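Local coordinates for uncharacterized protein (Bacteroides thetaiotaomicron VPI-5482, PDB 2RLD), which is of unknown function but belongs to the 23S rRNA-intervening sequence protein family of four-helix bundles and binds calcium, at residues L25-F28 / L29-Q33; I71-K74 / E75-T79. All coordinates share one frame; numbering follows the deposited sequence. Where two conformers were deposited one is given.

Interaction 1 of 2, residues L25-F28 / L29-Q33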
ATOM      1  N   LEU C  25      12.666   6.736 -15.994  1.00 15.99           N
ATOM      2  CA  LEU C  25      12.144   5.459 -16.409  1.00 16.25           C
ATOM      3  C   LEU C  25      10.671   5.337 -16.086  1.00 16.55           C
ATOM      4  O   LEU C  25       9.909   4.775 -16.866  1.00 15.86           O
ATOM      5  CB  LEU C  25      12.914   4.316 -15.751  1.00 15.20           C
ATOM      6  CG  LEU C  25      12.434   2.908 -16.113  1.00 14.61           C
ATOM      7  CD1 LEU C  25      12.572   2.621 -17.635  1.00 17.21           C
ATOM      8  CD2 LEU C  25      13.181   1.854 -15.263  1.00 17.29           C
ATOM      9  N   TYR C  26      10.286   5.804 -14.908  1.00 15.76           N
ATOM     10  CA  TYR C  26       8.875   5.809 -14.513  1.00 16.00           C
ATOM     11  C   TYR C  26       8.023   6.589 -15.475  1.00 16.51           C
ATOM     12  O   TYR C  26       6.987   6.095 -15.958  1.00 15.64           O
ATOM     13  CB  TYR C  26       8.727   6.352 -13.102  1.00 16.36           C
ATOM     14  CG  TYR C  26       7.302   6.421 -12.647  1.00 16.01           C
ATOM     15  CD1 TYR C  26       6.651   5.290 -12.205  1.00 16.19           C
ATOM     16  CD2 TYR C  26       6.606   7.612 -12.681  1.00 16.47           C
ATOM     17  CE1 TYR C  26       5.350   5.330 -11.812  1.00 16.97           C
ATOM     18  CE2 TYR C  26       5.306   7.678 -12.257  1.00 16.28           C
ATOM     19  CZ  TYR C  26       4.675   6.544 -11.829  1.00 16.25           C
ATOM     20  OH  TYR C  26       3.363   6.582 -11.411  1.00 23.09           O
ATOM     21  N   LYS C  27       8.466   7.794 -15.808  1.00 16.28           N
ATOM     22  CA  LYS C  27       7.760   8.609 -16.810  1.00 15.82           C
ATOM     23  C   LYS C  27       7.612   7.901 -18.155  1.00 17.55           C
ATOM     24  O   LYS C  27       6.537   7.906 -18.752  1.00 15.68           O
ATOM     25  CB  LYS C  27       8.488   9.941 -17.003  1.00 16.16           C
ATOM     26  CG  LYS C  27       8.445  10.846 -15.811  1.00 18.88           C
ATOM     27  CD  LYS C  27       9.392  12.019 -16.001  1.00 21.32           C
ATOM     28  CE  LYS C  27       8.856  13.055 -16.917  1.00 25.60           C
ATOM     29  NZ  LYS C  27       9.897  14.120 -17.261  1.00 24.38           N
ATOM     30  N   PHE C  28       8.706   7.291 -18.622  1.00 14.98           N
ATOM     31  CA  PHE C  28       8.707   6.514 -19.853  1.00 15.38           C
ATOM     32  C   PHE C  28       7.668   5.416 -19.806  1.00 15.01           C
ATOM     33  O   PHE C  28       6.843   5.311 -20.718  1.00 15.81           O
ATOM     34  CB  PHE C  28      10.093   5.925 -20.090  1.00 15.45           C
ATOM     35  CG  PHE C  28      10.156   4.966 -21.241  1.00 15.28           C
ATOM     36  CD1 PHE C  28      10.229   5.433 -22.555  1.00 18.63           C
ATOM     37  CD2 PHE C  28      10.169   3.615 -21.021  1.00 15.36           C
ATOM     38  CE1 PHE C  28      10.287   4.551 -23.637  1.00 18.95           C
ATOM     39  CE2 PHE C  28      10.234   2.717 -22.120  1.00 18.06           C
ATOM     40  CZ  PHE C  28      10.306   3.210 -23.420  1.00 17.47           C
ATOM     41  N   LEU C  29       7.680   4.628 -18.726  1.00 15.65           N
ATOM     42  CA  LEU C  29       6.792   3.484 -18.613  1.00 14.96           C
ATOM     43  C   LEU C  29       5.338   3.926 -18.576  1.00 17.90           C
ATOM     44  O   LEU C  29       4.498   3.371 -19.278  1.00 18.07           O
ATOM     45  CB  LEU C  29       7.127   2.641 -17.386  1.00 12.41           C
ATOM     46  CG  LEU C  29       8.447   1.876 -17.450  1.00 16.39           C
ATOM     47  CD1 LEU C  29       8.759   1.317 -16.066  1.00 13.34           C
ATOM     48  CD2 LEU C  29       8.368   0.814 -18.551  1.00 19.68           C
ATOM     49  N   VAL C  30       5.043   4.943 -17.776  1.00 15.05           N
ATOM     50  CA  VAL C  30       3.660   5.383 -17.642  1.00 14.09           C
ATOM     51  C   VAL C  30       3.172   6.107 -18.900  1.00 15.16           C
ATOM     52  O   VAL C  30       2.114   5.779 -19.427  1.00 17.22           O
ATOM     53  CB  VAL C  30       3.479   6.274 -16.360  1.00 16.68           C
ATOM     54  CG1 VAL C  30       2.100   6.854 -16.346  1.00 18.05           C
ATOM     55  CG2 VAL C  30       3.785   5.427 -15.077  1.00 15.90           C
ATOM     56  N   ASN C  31       3.935   7.088 -19.361  1.00 16.27           N
ATOM     57  CA  ASN C  31       3.474   7.993 -20.426  1.00 17.32           C
ATOM     58  C   ASN C  31       3.568   7.383 -21.817  1.00 16.67           C
ATOM     59  O   ASN C  31       2.643   7.553 -22.642  1.00 19.70           O
ATOM     60  CB  ASN C  31       4.239   9.314 -20.405  1.00 18.42           C
ATOM     61  CG  ASN C  31       3.986  10.109 -19.145  1.00 21.87           C
ATOM     62  OD1 ASN C  31       2.879  10.116 -18.615  1.00 23.19           O
ATOM     63  ND2 ASN C  31       5.018  10.769 -18.655  1.00 22.60           N
ATOM     64  N   GLU C  32       4.641   6.637 -22.062  1.00 18.49           N
ATOM     65  CA  GLU C  32       4.867   6.052 -23.373  0.50 19.94           C
ATOM     66  C   GLU C  32       4.384   4.601 -23.461  1.00 18.80           C
ATOM     67  O   GLU C  32       3.726   4.229 -24.435  1.00 20.09           O
ATOM     68  CB  GLU C  32       6.341   6.204 -23.753  0.50 20.52           C
ATOM     69  CG  GLU C  32       6.836   7.628 -23.530  0.50 22.51           C
ATOM     70  CD  GLU C  32       8.227   7.867 -24.042  0.50 24.39           C
ATOM     71  OE1 GLU C  32       8.556   7.362 -25.138  0.50 26.74           O
ATOM     72  OE2 GLU C  32       8.988   8.569 -23.347  0.50 21.11           O
ATOM     73  N   GLN C  33       4.682   3.793 -22.448  1.00 17.64           N
ATOM     74  CA  GLN C  33       4.302   2.382 -22.487  1.00 17.07           C
ATOM     75  C   GLN C  33       2.947   2.089 -21.830  1.00 17.29           C
ATOM     76  O   GLN C  33       2.462   0.969 -21.938  1.00 19.64           O
ATOM     77  CB  GLN C  33       5.379   1.486 -21.872  1.00 16.83           C
ATOM     78  CG  GLN C  33       6.770   1.673 -22.412  1.00 18.29           C
ATOM     79  CD  GLN C  33       6.938   1.145 -23.833  1.00 25.54           C
ATOM     80  OE1 GLN C  33       6.241   1.571 -24.742  1.00 26.99           O
ATOM     81  NE2 GLN C  33       7.869   0.212 -24.026  1.00 23.41           N
TER
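Leu29, Val30 and Asn31 donate their backbone N-H groups to the carbonyls of Leu25, Tyr26 and Lys27 in regular i to i+4 fashion, and the helix then widens: Phe28 O accepts from both Glu32 N (2.9 Å) and Gln33 N (3.2 Å). The second of these is an i to i+5, pi-type bond, and it lies in the carbonyl plane. Val30 CG2 sits over one face of the Tyr26 ring, 3.7 Å from its centroid and displaced toward the phenol end, where Tyr26 CZ is nearest; this is a CH-pi contact one turn apart. With CG anti to the backbone N (chi1 173°), the Phe28 ring is carried forward along the helix to meet both residues of the widened turn. In one of its two conformers, Glu32 OE2 lies at the edge of the ring, near its plane, 3.5 Å from Phe28 CD1, with the carboxylate plane turned 71° from that of the ring. Gln33 CG approaches Phe28 CE2 obliquely at 3.6 Å, and Gln33 NE2 is tied to Tyr91 O. On the inner side, Leu25 CG meets Leu29 CD1 at 4.0 Å. The Asn31 amide folds back beside the carbonyl of Lys27 without a proper bonding angle. Val37 of a second subunit packs on Tyr26 and Lys27. Leu25 and Leu29 face the bundle interior, against Leu83 and Leu86 of helix 62-88, while Tyr26 and Val30 lie on Ser39 of helix 38-57 and Phe28 reaches Gln96 of helix 94-116.

Interaction 2 of 2, residues I71-K74 / E75-T79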
ATOM      1  N   ILE C  71      19.453  -2.253   4.061  1.00 18.07           N
ATOM      2  CA  ILE C  71      18.142  -1.936   3.462  1.00 19.76           C
ATOM      3  C   ILE C  71      18.308  -1.291   2.071  1.00 18.72           C
ATOM      4  O   ILE C  71      17.573  -1.637   1.138  1.00 18.94           O
ATOM      5  CB  ILE C  71      17.289  -1.009   4.347  1.00 19.75           C
ATOM      6  CG1 ILE C  71      17.041  -1.629   5.726  1.00 24.21           C
ATOM      7  CG2 ILE C  71      15.919  -0.719   3.675  1.00 19.86           C
ATOM      8  CD1 ILE C  71      16.409  -0.639   6.714  1.00 23.97           C
ATOM      9  N   ALA C  72      19.302  -0.416   1.903  1.00 18.05           N
ATOM     10  CA  ALA C  72      19.624   0.135   0.561  1.00 16.85           C
ATOM     11  C   ALA C  72      19.957  -0.983  -0.435  1.00 16.45           C
ATOM     12  O   ALA C  72      19.490  -0.991  -1.578  1.00 18.57           O
ATOM     13  CB  ALA C  72      20.802   1.122   0.649  1.00 14.30           C
ATOM     14  N   LEU C  73      20.752  -1.952   0.027  1.00 16.95           N
ATOM     15  CA  LEU C  73      21.104  -3.088  -0.814  1.00 16.62           C
ATOM     16  C   LEU C  73      19.870  -3.925  -1.215  1.00 17.09           C
ATOM     17  O   LEU C  73      19.774  -4.435  -2.339  1.00 15.16           O
ATOM     18  CB  LEU C  73      22.104  -3.968  -0.077  1.00 18.58           C
ATOM     19  CG  LEU C  73      22.607  -5.187  -0.832  1.00 18.39           C
ATOM     20  CD1 LEU C  73      23.149  -4.786  -2.208  1.00 17.65           C
ATOM     21  CD2 LEU C  73      23.654  -5.894   0.021  1.00 18.63           C
ATOM     22  N   LYS C  74      18.943  -4.069  -0.277  1.00 15.46           N
ATOM     23  CA  LYS C  74      17.700  -4.784  -0.530  1.00 15.87           C
ATOM     24  C   LYS C  74      16.939  -4.113  -1.647  1.00 16.14           C
ATOM     25  O   LYS C  74      16.406  -4.764  -2.572  1.00 16.45           O
ATOM     26  CB  LYS C  74      16.832  -4.769   0.716  1.00 17.15           C
ATOM     27  CG  LYS C  74      15.497  -5.495   0.570  1.00 21.73           C
ATOM     28  CD  LYS C  74      14.755  -5.559   1.905  1.00 20.98           C
ATOM     29  CE  LYS C  74      14.160  -4.188   2.329  1.00 26.15           C
ATOM     30  NZ  LYS C  74      12.910  -3.901   1.559  1.00 28.23           N
ATOM     31  N   GLU C  75      16.865  -2.801  -1.530  1.00 15.97           N
ATOM     32  CA  GLU C  75      16.130  -1.981  -2.508  1.00 15.67           C
ATOM     33  C   GLU C  75      16.806  -2.041  -3.890  1.00 17.40           C
ATOM     34  O   GLU C  75      16.136  -2.127  -4.925  1.00 16.08           O
ATOM     35  CB  GLU C  75      15.996  -0.548  -1.991  1.00 17.47           C
ATOM     36  CG  GLU C  75      15.155  -0.385  -0.715  1.00 20.27           C
ATOM     37  CD  GLU C  75      13.659  -0.659  -0.886  1.00 25.06           C
ATOM     38  OE1 GLU C  75      13.206  -1.104  -1.961  1.00 24.46           O
ATOM     39  OE2 GLU C  75      12.918  -0.385   0.086  1.00 33.53           O
ATOM     40  N   ALA C  76      18.131  -2.041  -3.915  1.00 17.30           N
ATOM     41  CA  ALA C  76      18.893  -2.232  -5.163  1.00 16.29           C
ATOM     42  C   ALA C  76      18.563  -3.584  -5.804  1.00 14.93           C
ATOM     43  O   ALA C  76      18.329  -3.667  -7.019  1.00 15.55           O
ATOM     44  CB  ALA C  76      20.388  -2.117  -4.889  1.00 15.35           C
ATOM     45  N   ASN C  77      18.503  -4.628  -4.986  1.00 17.41           N
ATOM     46  CA  ASN C  77      18.179  -5.941  -5.500  0.50 14.51           C
ATOM     47  C   ASN C  77      16.760  -6.047  -5.996  1.00 15.66           C
ATOM     48  O   ASN C  77      16.527  -6.632  -7.064  1.00 17.61           O
ATOM     49  CB  ASN C  77      18.479  -7.014  -4.479  0.50 15.13           C
ATOM     50  CG  ASN C  77      19.904  -7.440  -4.543  0.50 13.17           C
ATOM     51  OD1 ASN C  77      20.269  -8.237  -5.413  0.50 16.26           O
ATOM     52  ND2 ASN C  77      20.736  -6.897  -3.663  0.50 17.28           N
ATOM     53  N   GLU C  78      15.815  -5.440  -5.283  1.00 15.56           N
ATOM     54  CA  GLU C  78      14.427  -5.448  -5.787  1.00 13.58           C
ATOM     55  C   GLU C  78      14.326  -4.703  -7.120  1.00 16.22           C
ATOM     56  O   GLU C  78      13.640  -5.149  -8.052  1.00 16.65           O
ATOM     57  CB  GLU C  78      13.467  -4.848  -4.765  1.00 14.90           C
ATOM     58  CG  GLU C  78      12.028  -5.064  -5.208  1.00 15.14           C
ATOM     59  CD  GLU C  78      10.991  -4.377  -4.364  1.00 21.00           C
ATOM     60  OE1 GLU C  78      11.259  -4.113  -3.169  1.00 25.51           O
ATOM     61  OE2 GLU C  78       9.897  -4.113  -4.915  1.00 17.47           O
ATOM     62  N   THR C  79      15.028  -3.590  -7.213  1.00 15.41           N
ATOM     63  CA  THR C  79      15.028  -2.774  -8.434  1.00 15.08           C
ATOM     64  C   THR C  79      15.551  -3.626  -9.600  1.00 15.60           C
ATOM     65  O   THR C  79      15.014  -3.576 -10.697  1.00 15.68           O
ATOM     66  CB  THR C  79      15.901  -1.500  -8.246  1.00 17.74           C
ATOM     67  OG1 THR C  79      15.372  -0.694  -7.177  1.00 15.73           O
ATOM     68  CG2 THR C  79      15.958  -0.667  -9.531  1.00 17.87           C
TER
HETATM   69  O   HOH W   1      13.100  -3.691  -1.440  1.00 29.83           O
HETATM   70  O   HOH W   2      10.852  -1.432   1.122  1.00 39.43           O
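In one of two conformers, the amide of Asn77 lies beside the Leu73 side chain, both pointing the same way, with Asn77 ND2 3.5 Å from Leu73 CD1. In that conformer the same nitrogen donates to Leu73 O at 3.0 Å from above the carbonyl plane, 43° out of it, while the backbone N of Asn77 reaches that oxygen from the opposite face, a double grip by one residue. The carboxylate of Glu75 is curled back by chi2 of -68° and runs alongside Lys74, whose chain bends at its last two torsions to bring Lys74 NZ 3.8 Å from Glu75 OE2, a long salt bridge. One water accepts from Lys74 NZ (3.0 Å) and lies between Glu75 OE1 and Glu78 OE1; another donates to Glu75 OE2 at 2.5 Å. In this regular alpha-helical part of the four-helix bundle, Ala72 and Ala76 turn small side chains to Leu111 and Asn108 of helix 94-116. Glu55 of a third subunit forms a salt bridge with Lys74 and comes near the Glu78 carboxylate, whose OE2 accepts a hydrogen bond from Trp82 NE1. Thr79 OG1 donates to Glu75 O at 2.8 Å and also pairs with Ser45 OG of helix 38-57.

In the fold
Interaction 1 lies in the C-terminal part of the first helix of the bundle and interaction 2 in the middle of the third; their centres are 21 Å apart and their nearest atoms about 7 Å, without touching. Interaction 2 lies about 6 Å from the centre of the chain, interaction 1 about 18 Å out, toward one end. Helices 38-57 and 94-116 are touched by both. Neither contact binds calcium. The side chain of Ala72 is about 11 Å from that of Asp8, a calcium ligand; those of Leu25 and Ala76 are each about 10 Å from that of Asp103, which binds a second calcium in a structure of this protein but carries none on this chain. Each contact meets a different neighbouring copy.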